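Local coordinates for protein peroxiredoxin 5 (Alvinella pompejana, PDB 2XHF) that probably reduces hydrogen peroxide and organic hydroperoxides as a thiol-dependent antioxidant peroxidase of the peroxiredoxin 5 family, at residues L24-V29 and D109-F114; P56-H61 and A92-T97; A137-D142 and L161-Q166. One frame throughout, in Å; residues are numbered along the deposited sequence.

Contact 1: residues L24-V29 and D109-F114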
ATOM      1  N   LEU A  24       9.504 -15.437   6.707  1.00 15.04           N
ATOM      2  CA  LEU A  24       8.508 -14.699   7.477  1.00 16.48           C
ATOM      3  C   LEU A  24       7.604 -13.875   6.581  1.00 14.41           C
ATOM      4  O   LEU A  24       8.066 -13.219   5.636  1.00 16.59           O
ATOM      5  CB  LEU A  24       9.210 -13.747   8.447  1.00 23.59           C
ATOM      6  CG  LEU A  24       9.938 -14.356   9.637  1.00 24.24           C
ATOM      7  CD1 LEU A  24      10.522 -13.226  10.461  1.00 29.41           C
ATOM      8  CD2 LEU A  24       8.983 -15.196  10.475  1.00 26.76           C
ATOM      9  N   VAL A  25       6.309 -13.932   6.863  1.00 13.34           N
ATOM     10  CA  VAL A  25       5.357 -13.038   6.249  1.00 13.29           C
ATOM     11  C   VAL A  25       4.598 -12.319   7.343  1.00 13.15           C
ATOM     12  O   VAL A  25       4.705 -12.649   8.524  1.00 13.47           O
ATOM     13  CB  VAL A  25       4.400 -13.766   5.281  1.00 13.56           C
ATOM     14  CG1 VAL A  25       5.185 -14.352   4.132  1.00 16.58           C
ATOM     15  CG2 VAL A  25       3.635 -14.844   6.013  1.00 14.38           C
ATOM     16  N   TYR A  26       3.871 -11.280   6.946  1.00 12.17           N
ATOM     17  CA  TYR A  26       3.195 -10.411   7.893  1.00 13.13           C
ATOM     18  C   TYR A  26       1.701 -10.462   7.648  1.00 12.75           C
ATOM     19  O   TYR A  26       1.255 -10.725   6.526  1.00 15.09           O
ATOM     20  CB  TYR A  26       3.717  -8.975   7.725  1.00 13.15           C
ATOM     21  CG  TYR A  26       5.185  -8.876   7.954  1.00 13.90           C
ATOM     22  CD1 TYR A  26       6.093  -9.276   6.971  1.00 14.10           C
ATOM     23  CD2 TYR A  26       5.686  -8.387   9.151  1.00 16.67           C
ATOM     24  CE1 TYR A  26       7.452  -9.213   7.201  1.00 18.03           C
ATOM     25  CE2 TYR A  26       7.031  -8.324   9.384  1.00 17.83           C
ATOM     26  CZ  TYR A  26       7.915  -8.727   8.408  1.00 19.13           C
ATOM     27  OH  TYR A  26       9.266  -8.648   8.651  1.00 25.77           O
ATOM     28  N   GLU A  27       0.917 -10.254   8.691  1.00 12.59           N
ATOM     29  CA  GLU A  27      -0.528 -10.262   8.540  1.00 12.57           C
ATOM     30  C   GLU A  27      -1.093  -9.240   9.517  1.00 14.05           C
ATOM     31  O   GLU A  27      -0.700  -9.222  10.694  1.00 14.82           O
ATOM     32  CB  GLU A  27      -1.071 -11.656   8.841  1.00 12.99           C
ATOM     33  CG  GLU A  27      -2.543 -11.841   8.547  1.00 14.06           C
ATOM     34  CD  GLU A  27      -3.010 -13.267   8.823  1.00 14.14           C
ATOM     35  OE1 GLU A  27      -2.315 -14.008   9.552  1.00 17.30           O
ATOM     36  OE2 GLU A  27      -4.085 -13.626   8.321  1.00 14.52           O
ATOM     37  N   ASP A  28      -1.944  -8.351   9.008  1.00 13.83           N
ATOM     38  CA  ASP A  28      -2.624  -7.302   9.792  1.00 15.38           C
ATOM     39  C   ASP A  28      -1.736  -6.127  10.245  1.00 16.93           C
ATOM     40  O   ASP A  28      -2.001  -4.968   9.902  1.00 16.63           O
ATOM     41  CB  ASP A  28      -3.371  -7.882  10.988  1.00 16.39           C
ATOM     42  CG  ASP A  28      -4.466  -8.843  10.577  1.00 18.31           C
ATOM     43  OD1 ASP A  28      -5.342  -8.430   9.798  1.00 18.73           O
ATOM     44  OD2 ASP A  28      -4.456 -10.011  11.028  1.00 23.56           O
ATOM     45  N   VAL A  29      -0.680  -6.424  10.989  1.00 16.21           N
ATOM     46  CA  VAL A  29       0.202  -5.391  11.521  1.00 17.39           C
ATOM     47  C   VAL A  29       1.643  -5.875  11.465  1.00 16.07           C
ATOM     48  O   VAL A  29       1.886  -7.075  11.469  1.00 17.76           O
ATOM     49  CB  VAL A  29      -0.166  -5.022  12.977  1.00 19.21           C
ATOM     50  CG1 VAL A  29      -1.576  -4.416  13.042  1.00 20.56           C
ATOM     51  CG2 VAL A  29      -0.056  -6.245  13.887  1.00 20.00           C
ATOM     52  N   ASP A 109       3.941 -10.023   1.968  1.00 13.63           N
ATOM     53  CA  ASP A 109       5.360 -10.318   1.724  1.00 14.00           C
ATOM     54  C   ASP A 109       6.101  -8.987   1.662  1.00 14.27           C
ATOM     55  O   ASP A 109       6.582  -8.539   0.605  1.00 14.89           O
ATOM     56  CB  ASP A 109       5.485 -11.056   0.395  1.00 15.47           C
ATOM     57  CG  ASP A 109       6.905 -11.515   0.113  1.00 15.81           C
ATOM     58  OD1 ASP A 109       7.669 -11.724   1.085  1.00 15.92           O
ATOM     59  OD2 ASP A 109       7.253 -11.681  -1.083  1.00 16.87           O
ATOM     60  N   MET A 110       6.177  -8.339   2.812  1.00 14.42           N
ATOM     61  CA  MET A 110       6.440  -6.907   2.839  1.00 14.88           C
ATOM     62  C   MET A 110       7.795  -6.517   2.263  1.00 18.12           C
ATOM     63  O   MET A 110       7.925  -5.452   1.657  1.00 17.07           O
ATOM     64  CB  MET A 110       6.316  -6.403   4.278  1.00 20.30           C
ATOM     65  CG  MET A 110       6.614  -4.940   4.421  1.00 25.45           C
ATOM     66  SD  MET A 110       6.159  -4.354   6.042  1.00 22.53           S
ATOM     67  CE  MET A 110       7.164  -5.301   7.085  1.00 27.99           C
ATOM     68  N   HIS A 111       8.805  -7.349   2.495  1.00 16.21           N
ATOM     69  CA  HIS A 111      10.150  -7.079   2.000  1.00 18.76           C
ATOM     70  C   HIS A 111      10.388  -7.732   0.644  1.00 16.90           C
ATOM     71  O   HIS A 111      11.482  -7.630   0.092  1.00 21.65           O
ATOM     72  CB  HIS A 111      11.196  -7.622   2.986  1.00 17.77           C
ATOM     73  CG  HIS A 111      11.025  -7.122   4.381  1.00 19.43           C
ATOM     74  ND1 HIS A 111      11.276  -5.816   4.745  1.00 23.34           N
ATOM     75  CD2 HIS A 111      10.581  -7.745   5.494  1.00 21.01           C
ATOM     76  CE1 HIS A 111      11.031  -5.666   6.034  1.00 25.48           C
ATOM     77  NE2 HIS A 111      10.602  -6.821   6.511  1.00 24.01           N
ATOM     78  N   GLY A 112       9.373  -8.422   0.122  1.00 16.23           N
ATOM     79  CA  GLY A 112       9.498  -9.176  -1.108  1.00 16.65           C
ATOM     80  C   GLY A 112      10.377 -10.412  -0.968  1.00 17.80           C
ATOM     81  O   GLY A 112      10.790 -11.007  -1.967  1.00 18.53           O
ATOM     82  N   GLU A 113      10.610 -10.845   0.263  1.00 17.20           N
ATOM     83  CA  GLU A 113      11.528 -11.950   0.485  1.00 19.08           C
ATOM     84  C   GLU A 113      10.987 -13.280  -0.058  1.00 19.36           C
ATOM     85  O   GLU A 113      11.732 -14.064  -0.654  1.00 18.55           O
ATOM     86  CB  GLU A 113      11.867 -12.085   1.971  1.00 20.92           C
ATOM     87  CG  GLU A 113      12.946 -13.106   2.231  1.00 19.95           C
ATOM     88  CD  GLU A 113      13.340 -13.195   3.687  1.00 31.70           C
ATOM     89  OE1 GLU A 113      12.617 -12.654   4.552  1.00 25.49           O
ATOM     90  OE2 GLU A 113      14.390 -13.811   3.960  1.00 31.30           O
ATOM     91  N   PHE A 114       9.696 -13.543   0.150  1.00 17.37           N
ATOM     92  CA  PHE A 114       9.106 -14.789  -0.320  1.00 16.89           C
ATOM     93  C   PHE A 114       9.097 -14.821  -1.837  1.00 16.36           C
ATOM     94  O   PHE A 114       9.450 -15.823  -2.462  1.00 17.65           O
ATOM     95  CB  PHE A 114       7.693 -14.983   0.228  1.00 15.82           C
ATOM     96  CG  PHE A 114       7.057 -16.288  -0.187  1.00 16.49           C
ATOM     97  CD1 PHE A 114       7.371 -17.461   0.461  1.00 16.58           C
ATOM     98  CD2 PHE A 114       6.140 -16.335  -1.217  1.00 19.18           C
ATOM     99  CE1 PHE A 114       6.785 -18.657   0.100  1.00 16.60           C
ATOM    100  CE2 PHE A 114       5.552 -17.516  -1.594  1.00 17.01           C
ATOM    101  CZ  PHE A 114       5.862 -18.686  -0.934  1.00 15.32           C
TER
HETATM  102  O   HOH W   1      10.098 -11.475   5.092  1.00 19.47           O
HETATM  103  O   HOH W   2      12.226 -14.433   6.640  1.00 32.89           O
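One face of the Y26 ring carries the methyl group of M110: CE sits over the middle of the six-membered ring, 3.7 Å from its centroid and 10° off the normal, a CH-pi contact. The sulfur stands behind the methyl, 5.0 Å from the ring centroid, making this also a Met-aromatic contact. M110 runs straight to its sulfur, then bends at chi3 (61°), and that last turn lays the methyl on the ring. At the edge of the H111 imidazole, near its plane, lie Y26 OH, 3.1 Å from H111 NE2, and a water oxygen. The two rings meet obliquely, planes 72° apart. That water donates to L24 O (2.7 Å) and to E113 OE1; a second accepts from L24 N (2.9 Å) and donates to the same carboxylate oxygen. D109 secures the turn into helix 113-118, its OD1 taking the N-H of F114 at 2.9 Å. M110 and H111 also pack on L128 and S125, on helix 125-128 of the second subunit. Within the chain, Y26 shares backbone hydrogen bonding with A108, strand 33-35 runs antiparallel to strand 24-26, and P88 at the start of helix 88-98 touches both Y26 and M110.

Contact 2: residues P56-H61 and A92-T97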
ATOM      1  N   PRO A  56      -5.140  -2.454 -10.173  1.00 16.39           N
ATOM      2  CA  PRO A  56      -6.162  -3.014 -11.063  1.00 20.06           C
ATOM      3  C   PRO A  56      -5.812  -4.447 -11.480  1.00 16.82           C
ATOM      4  O   PRO A  56      -4.667  -4.754 -11.820  1.00 18.32           O
ATOM      5  CB  PRO A  56      -6.149  -2.052 -12.257  1.00 22.85           C
ATOM      6  CG  PRO A  56      -5.741  -0.755 -11.665  1.00 24.19           C
ATOM      7  CD  PRO A  56      -4.720  -1.105 -10.597  1.00 20.61           C
ATOM      8  N   GLY A  57      -6.810  -5.315 -11.448  1.00 17.75           N
ATOM      9  CA  GLY A  57      -6.595  -6.739 -11.676  1.00 18.90           C
ATOM     10  C   GLY A  57      -6.514  -7.571 -10.413  1.00 15.66           C
ATOM     11  O   GLY A  57      -6.746  -8.780 -10.443  1.00 17.81           O
ATOM     12  N   SER A  58      -6.143  -6.945  -9.294  1.00 14.88           N
ATOM     13  CA  SER A  58      -5.959  -7.689  -8.049  1.00 13.80           C
ATOM     14  C   SER A  58      -7.255  -8.305  -7.520  1.00 13.08           C
ATOM     15  O   SER A  58      -7.206  -9.232  -6.723  1.00 14.89           O
ATOM     16  CB  SER A  58      -5.312  -6.824  -6.961  1.00 14.38           C
ATOM     17  OG  SER A  58      -6.136  -5.697  -6.675  1.00 17.10           O
ATOM     18  N   ASN A  59      -8.411  -7.799  -7.954  1.00 14.44           N
ATOM     19  CA  ASN A  59      -9.688  -8.395  -7.571  1.00 16.03           C
ATOM     20  C   ASN A  59     -10.356  -9.176  -8.694  1.00 15.07           C
ATOM     21  O   ASN A  59     -11.534  -9.494  -8.613  1.00 18.63           O
ATOM     22  CB  ASN A  59     -10.657  -7.337  -7.055  1.00 21.60           C
ATOM     23  CG  ASN A  59     -11.819  -7.938  -6.265  1.00 22.38           C
ATOM     24  OD1 ASN A  59     -11.687  -8.980  -5.605  1.00 21.21           O
ATOM     25  ND2 ASN A  59     -12.957  -7.281  -6.324  1.00 25.43           N
ATOM     26  N   ASN A  60      -9.591  -9.568  -9.699  1.00 15.58           N
ATOM     27  CA  ASN A  60     -10.182 -10.279 -10.839  1.00 18.64           C
ATOM     28  C   ASN A  60     -10.599 -11.699 -10.492  1.00 20.10           C
ATOM     29  O   ASN A  60     -11.563 -12.225 -11.053  1.00 25.20           O
ATOM     30  CB  ASN A  60      -9.211 -10.305 -12.024  1.00 20.01           C
ATOM     31  CG  ASN A  60      -9.199  -9.009 -12.787  1.00 22.96           C
ATOM     32  OD1 ASN A  60      -9.858  -8.045 -12.396  1.00 27.27           O
ATOM     33  ND2 ASN A  60      -8.444  -8.968 -13.873  1.00 28.53           N
ATOM     34  N   HIS A  61      -9.876 -12.313  -9.565  1.00 17.16           N
ATOM     35  CA  HIS A  61     -10.059 -13.743  -9.299  1.00 17.93           C
ATOM     36  C   HIS A  61     -10.597 -14.063  -7.931  1.00 17.09           C
ATOM     37  O   HIS A  61     -11.168 -15.130  -7.726  1.00 18.83           O
ATOM     38  CB  HIS A  61      -8.748 -14.458  -9.557  1.00 19.83           C
ATOM     39  CG  HIS A  61      -8.229 -14.232 -10.937  1.00 25.25           C
ATOM     40  ND1 HIS A  61      -8.942 -14.591 -12.063  1.00 30.87           N
ATOM     41  CD2 HIS A  61      -7.092 -13.648 -11.377  1.00 28.31           C
ATOM     42  CE1 HIS A  61      -8.258 -14.241 -13.138  1.00 30.55           C
ATOM     43  NE2 HIS A  61      -7.128 -13.677 -12.750  1.00 31.94           N
ATOM     44  N   ALA A  92      -4.226  -5.685   4.777  1.00 11.43           N
ATOM     45  CA  ALA A  92      -5.388  -6.034   5.580  1.00 11.59           C
ATOM     46  C   ALA A  92      -6.595  -5.174   5.212  1.00 11.26           C
ATOM     47  O   ALA A  92      -7.714  -5.670   5.146  1.00 13.97           O
ATOM     48  CB  ALA A  92      -5.068  -5.908   7.070  1.00 12.79           C
ATOM     49  N   ALA A  93      -6.372  -3.876   4.990  1.00 12.21           N
ATOM     50  CA  ALA A  93      -7.468  -2.965   4.665  1.00 12.19           C
ATOM     51  C   ALA A  93      -8.057  -3.400   3.335  1.00 11.60           C
ATOM     52  O   ALA A  93      -9.255  -3.451   3.156  1.00 12.76           O
ATOM     53  CB  ALA A  93      -6.987  -1.537   4.593  1.00 13.67           C
ATOM     54  N   TRP A  94      -7.180  -3.696   2.391  1.00 13.27           N
ATOM     55  CA  TRP A  94      -7.624  -4.163   1.086  1.00 11.98           C
ATOM     56  C   TRP A  94      -8.436  -5.462   1.178  1.00 12.11           C
ATOM     57  O   TRP A  94      -9.509  -5.605   0.581  1.00 12.96           O
ATOM     58  CB  TRP A  94      -6.428  -4.358   0.163  1.00 13.03           C
ATOM     59  CG  TRP A  94      -6.798  -4.902  -1.181  1.00 12.83           C
ATOM     60  CD1 TRP A  94      -7.507  -4.271  -2.144  1.00 14.01           C
ATOM     61  CD2 TRP A  94      -6.497  -6.195  -1.682  1.00 13.08           C
ATOM     62  NE1 TRP A  94      -7.639  -5.076  -3.253  1.00 12.26           N
ATOM     63  CE2 TRP A  94      -7.050  -6.282  -2.974  1.00 13.95           C
ATOM     64  CE3 TRP A  94      -5.807  -7.295  -1.169  1.00 13.97           C
ATOM     65  CZ2 TRP A  94      -6.924  -7.409  -3.760  1.00 15.65           C
ATOM     66  CZ3 TRP A  94      -5.699  -8.424  -1.949  1.00 15.59           C
ATOM     67  CH2 TRP A  94      -6.242  -8.468  -3.245  1.00 17.23           C
ATOM     68  N   GLY A  95      -7.926  -6.419   1.942  1.00 13.00           N
ATOM     69  CA  GLY A  95      -8.580  -7.707   2.114  1.00 14.51           C
ATOM     70  C   GLY A  95      -9.999  -7.527   2.613  1.00 14.52           C
ATOM     71  O   GLY A  95     -10.902  -8.222   2.155  1.00 16.83           O
ATOM     72  N   LYS A  96     -10.220  -6.599   3.553  1.00 14.51           N
ATOM     73  CA  LYS A  96     -11.573  -6.375   4.073  1.00 16.70           C
ATOM     74  C   LYS A  96     -12.529  -5.869   2.995  1.00 16.96           C
ATOM     75  O   LYS A  96     -13.714  -6.153   3.039  1.00 19.90           O
ATOM     76  CB  LYS A  96     -11.564  -5.434   5.275  1.00 19.79           C
ATOM     77  CG  LYS A  96     -10.904  -6.046   6.474  1.00 22.93           C
ATOM     78  CD  LYS A  96     -10.906  -5.092   7.651  1.00 32.68           C
ATOM     79  CE  LYS A  96     -10.233  -5.711   8.866  1.00 41.90           C
ATOM     80  NZ  LYS A  96      -8.805  -6.042   8.615  1.00 36.06           N
ATOM     81  N   THR A  97     -12.013  -5.147   2.006  1.00 15.24           N
ATOM     82  CA  THR A  97     -12.866  -4.630   0.938  1.00 16.60           C
ATOM     83  C   THR A  97     -13.236  -5.689  -0.096  1.00 17.36           C
ATOM     84  O   THR A  97     -14.320  -5.632  -0.696  1.00 23.22           O
ATOM     85  CB  THR A  97     -12.221  -3.427   0.192  1.00 19.12           C
ATOM     86  OG1 THR A  97     -11.214  -3.891  -0.728  1.00 19.89           O
ATOM     87  CG2 THR A  97     -11.662  -2.404   1.187  1.00 22.72           C
TER
HETATM   88  O   HOH W   3      -8.783  -4.669  -5.894  1.00 30.64           O
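S58 packs against the benzo part of the W94 indole, its CB 3.6 Å and its OG, set obliquely to the ring, 3.5 Å from W94 CZ2. The carbonyl oxygen S58 O, in contrast, stands at the ring edge, in its plane, 3.5 Å from CZ2, so three atoms of a single residue converge on one ring carbon. No direct hydrogen bond crosses the contact; a water makes the link. It lies in the indole plane, accepts from W94 NE1 at 2.9 Å and donates to S58 OG, also at 2.9 Å. The serine chi1 of 60° puts OG between the backbone N and the carbonyl carbon, and from there the hydroxyl is also hydrogen-bonded to V55 O, giving it two partners. CG of W94, anti to the backbone N (chi1 177°), carries the indole from helix 88-98 across to the loop; F54 meets the indole edge-to-face and A53 packs on it too. Back on the helix, T97 OG1 donates to a lone pair of W94 O at 2.7 Å. Replacing W94 by an alanine is likely to open a gap beside S58 and F54 and to leave the bridging water without its N-H donor. The second subunit is close by, its F89 packing on P56 and its F54 on A93. The A53-F54 and P56-G57 part of this loop resembles the peroxidatic loop of peroxiredoxin 5 relatives, and S58 probably falls where they carry the peroxidatic cysteine; the deposited residue is a serine. Fully folded peroxiredoxins hold that position in the first helical turn; here G57 to N60 form a type I turn ahead of helix 62-67, consistent with a peroxidatic loop that is not in the helical, fully folded form.

Contact 3: residues A137-D142 and L161-Q166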
ATOM      1  N   ALA A 137      -0.817 -19.383  -8.851  1.00 17.69           N
ATOM      2  CA  ALA A 137      -1.696 -20.066  -7.901  1.00 15.80           C
ATOM      3  C   ALA A 137      -1.143 -21.474  -7.715  1.00 16.23           C
ATOM      4  O   ALA A 137      -0.860 -22.164  -8.693  1.00 21.91           O
ATOM      5  CB  ALA A 137      -3.123 -20.107  -8.398  1.00 18.02           C
ATOM      6  N   MET A 138      -0.992 -21.895  -6.463  1.00 17.48           N
ATOM      7  CA  MET A 138      -0.426 -23.188  -6.161  1.00 15.55           C
ATOM      8  C   MET A 138      -1.279 -23.925  -5.173  1.00 15.43           C
ATOM      9  O   MET A 138      -1.882 -23.323  -4.280  1.00 16.83           O
ATOM     10  CB  MET A 138       0.971 -23.009  -5.566  1.00 19.77           C
ATOM     11  CG  MET A 138       1.961 -22.407  -6.569  1.00 25.71           C
ATOM     12  SD  MET A 138       3.627 -22.227  -5.914  1.00 32.73           S
ATOM     13  CE  MET A 138       3.196 -21.971  -4.219  1.00 27.96           C
ATOM     14  N   LEU A 139      -1.301 -25.241  -5.332  1.00 15.32           N
ATOM     15  CA  LEU A 139      -1.855 -26.121  -4.327  1.00 15.70           C
ATOM     16  C   LEU A 139      -0.707 -26.567  -3.429  1.00 15.80           C
ATOM     17  O   LEU A 139       0.355 -26.971  -3.911  1.00 15.77           O
ATOM     18  CB  LEU A 139      -2.493 -27.333  -4.984  1.00 16.57           C
ATOM     19  CG  LEU A 139      -3.642 -27.062  -5.936  1.00 16.43           C
ATOM     20  CD1 LEU A 139      -4.249 -28.408  -6.375  1.00 21.64           C
ATOM     21  CD2 LEU A 139      -4.687 -26.185  -5.311  1.00 18.67           C
ATOM     22  N   ILE A 140      -0.935 -26.501  -2.123  1.00 16.67           N
ATOM     23  CA  ILE A 140       0.072 -26.819  -1.146  1.00 15.26           C
ATOM     24  C   ILE A 140      -0.444 -27.963  -0.267  1.00 16.00           C
ATOM     25  O   ILE A 140      -1.620 -28.060   0.025  1.00 16.64           O
ATOM     26  CB  ILE A 140       0.335 -25.608  -0.242  1.00 16.09           C
ATOM     27  CG1 ILE A 140       0.589 -24.316  -1.042  1.00 24.96           C
ATOM     28  CG2 ILE A 140       1.473 -25.898   0.737  1.00 16.71           C
ATOM     29  CD1 ILE A 140       1.791 -24.340  -1.886  1.00 26.43           C
ATOM     30  N   ASP A 141       0.457 -28.837   0.153  1.00 16.11           N
ATOM     31  CA  ASP A 141       0.146 -29.913   1.092  1.00 19.26           C
ATOM     32  C   ASP A 141       1.305 -30.005   2.080  1.00 15.50           C
ATOM     33  O   ASP A 141       2.405 -30.391   1.702  1.00 17.80           O
ATOM     34  CB  ASP A 141      -0.040 -31.225   0.320  1.00 18.93           C
ATOM     35  CG  ASP A 141      -0.447 -32.399   1.204  1.00 25.40           C
ATOM     36  OD1 ASP A 141      -0.199 -32.372   2.422  1.00 28.43           O
ATOM     37  OD2 ASP A 141      -1.045 -33.351   0.646  1.00 29.89           O
ATOM     38  N   ASP A 142       1.078 -29.568   3.315  1.00 16.25           N
ATOM     39  CA  ASP A 142       2.123 -29.629   4.351  1.00 17.46           C
ATOM     40  C   ASP A 142       3.378 -28.950   3.840  1.00 17.21           C
ATOM     41  O   ASP A 142       4.483 -29.453   3.992  1.00 17.09           O
ATOM     42  CB  ASP A 142       2.434 -31.078   4.746  1.00 18.37           C
ATOM     43  CG  ASP A 142       3.375 -31.177   5.931  1.00 22.04           C
ATOM     44  OD1 ASP A 142       3.310 -30.303   6.820  1.00 19.43           O
ATOM     45  OD2 ASP A 142       4.189 -32.137   5.962  1.00 22.99           O
ATOM     46  N   LEU A 161     -10.378 -27.538 -10.433  1.00 24.05           N
ATOM     47  CA  LEU A 161     -10.199 -28.705 -11.293  1.00 23.01           C
ATOM     48  C   LEU A 161      -8.933 -29.453 -10.927  1.00 24.33           C
ATOM     49  O   LEU A 161      -8.919 -30.679 -10.906  1.00 25.96           O
ATOM     50  CB  LEU A 161     -10.189 -28.304 -12.766  1.00 24.64           C
ATOM     51  CG  LEU A 161     -11.500 -27.683 -13.246  1.00 24.90           C
ATOM     52  CD1 LEU A 161     -11.352 -27.252 -14.684  1.00 30.05           C
ATOM     53  CD2 LEU A 161     -12.650 -28.649 -13.081  1.00 26.61           C
ATOM     54  N   SER A 162      -7.886 -28.713 -10.557  1.00 28.16           N
ATOM     55  CA  SER A 162      -6.628 -29.337 -10.144  1.00 34.30           C
ATOM     56  C   SER A 162      -6.826 -30.117  -8.857  1.00 31.63           C
ATOM     57  O   SER A 162      -6.365 -31.239  -8.704  1.00 31.97           O
ATOM     58  CB  SER A 162      -5.542 -28.281  -9.944  1.00 45.28           C
ATOM     59  OG  SER A 162      -5.102 -27.769 -11.185  1.00 49.04           O
ATOM     60  N   ILE A 163      -7.531 -29.512  -7.922  1.00 28.34           N
ATOM     61  CA  ILE A 163      -7.857 -30.205  -6.693  1.00 25.74           C
ATOM     62  C   ILE A 163      -8.579 -31.515  -7.006  1.00 28.13           C
ATOM     63  O   ILE A 163      -8.228 -32.569  -6.474  1.00 32.62           O
ATOM     64  CB  ILE A 163      -8.707 -29.307  -5.789  1.00 23.95           C
ATOM     65  CG1 ILE A 163      -7.809 -28.227  -5.176  1.00 24.40           C
ATOM     66  CG2 ILE A 163      -9.371 -30.110  -4.685  1.00 29.04           C
ATOM     67  CD1 ILE A 163      -8.576 -27.118  -4.510  1.00 24.18           C
ATOM     68  N   GLN A 164      -9.568 -31.462  -7.890  1.00 26.34           N
ATOM     69  CA  GLN A 164     -10.367 -32.657  -8.165  1.00 27.93           C
ATOM     70  C   GLN A 164      -9.598 -33.775  -8.877  1.00 25.76           C
ATOM     71  O   GLN A 164      -9.910 -34.952  -8.685  1.00 29.18           O
ATOM     72  CB  GLN A 164     -11.641 -32.269  -8.913  1.00 24.29           C
ATOM     73  CG  GLN A 164     -12.522 -31.427  -8.020  1.00 25.81           C
ATOM     74  CD  GLN A 164     -13.878 -31.149  -8.595  1.00 20.62           C
ATOM     75  OE1 GLN A 164     -14.093 -31.301  -9.791  1.00 23.48           O
ATOM     76  NE2 GLN A 164     -14.808 -30.726  -7.743  1.00 20.52           N
ATOM     77  N   ARG A 165      -8.591 -33.415  -9.669  1.00 28.24           N
ATOM     78  CA  ARG A 165      -7.744 -34.419 -10.318  1.00 32.96           C
ATOM     79  C   ARG A 165      -7.084 -35.323  -9.271  1.00 39.89           C
ATOM     80  O   ARG A 165      -6.739 -36.482  -9.541  1.00 38.03           O
ATOM     81  CB  ARG A 165      -6.651 -33.757 -11.166  1.00 46.79           C
ATOM     82  CG  ARG A 165      -7.127 -33.050 -12.435  1.00 51.85           C
ATOM     83  CD  ARG A 165      -7.906 -33.963 -13.371  1.00 53.57           C
ATOM     84  NE  ARG A 165      -7.229 -35.223 -13.681  1.00 42.87           N
ATOM     85  CZ  ARG A 165      -6.396 -35.416 -14.701  1.00 44.82           C
ATOM     86  NH1 ARG A 165      -6.101 -34.429 -15.539  1.00 61.89           N
ATOM     87  NH2 ARG A 165      -5.858 -36.612 -14.895  1.00 36.66           N
ATOM     88  N   GLN A 166      -6.887 -34.788  -8.073  1.00 38.87           N
ATOM     89  CA  GLN A 166      -6.315 -35.580  -6.998  1.00 37.53           C
ATOM     90  C   GLN A 166      -7.367 -36.565  -6.502  1.00 36.14           C
ATOM     91  O   GLN A 166      -7.043 -37.682  -6.099  1.00 47.17           O
ATOM     92  CB  GLN A 166      -5.858 -34.684  -5.846  1.00 43.16           C
ATOM     93  CG  GLN A 166      -5.061 -33.469  -6.277  1.00 35.97           C
ATOM     94  CD  GLN A 166      -4.564 -32.663  -5.100  1.00 45.58           C
ATOM     95  OE1 GLN A 166      -5.028 -32.836  -3.959  1.00 41.95           O
ATOM     96  NE2 GLN A 166      -3.612 -31.774  -5.364  1.00 46.25           N
TER
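With CG anti to its carbonyl carbon (chi1 -61°) and chi2 near -174°, L139 sends both methyls from the strand toward helix 156-165, where I163, its CG1 likewise anti to the carbonyl carbon (chi1 -74°), meets them. The closest approach of the two is L139 CD2 to I163 CG1 at 3.7 Å, and L139 CD1 is almost as near that same carbon, so the fork of the leucine straddles one methylene. CD1 has two further neighbours: S162 CB, one residue back along the helix, at 3.8 Å, and Q166 NE2, at 3.6 Å. The glutamine comes from the opposite direction on an extended chain, laying its amide nitrogen against the methyl. That is plain packing: the polar end is held elsewhere, OE1 by a hydrogen bond with Y77 OH. Nothing across this contact is hydrogen-bonded. L139 belongs to strand 136-141, which runs antiparallel between strands 44-49 and 144-150 of the central sheet, and it also touches I46 and S147 on those two neighbours. On the helix side I163 packs on F72 of helix 69-74 and on Y77, so the C-terminal helix covers this sheet face next to helix 69-74.

Contacts 1 and 2 have centres about 17 Å apart and meet where D28 OD1 lies 3.7 Å from A92 CB; along the chain, both segments of contact 2 fall between those of contact 1. Helix 88-98 serves the two, its first turn beside contact 1 and its later turns in contact 2, and both reach the second subunit, so they belong to the dimer side of the molecule. S58 of contact 2 probably marks the place of the peroxidatic cysteine in relatives, which makes contact 2 the one closest to the presumed active site. Contact 3 lies across the chain's centre from both, its centre about 24 Å from contact 1 and 23 Å from contact 2. No other chain of the assembly touches its segments.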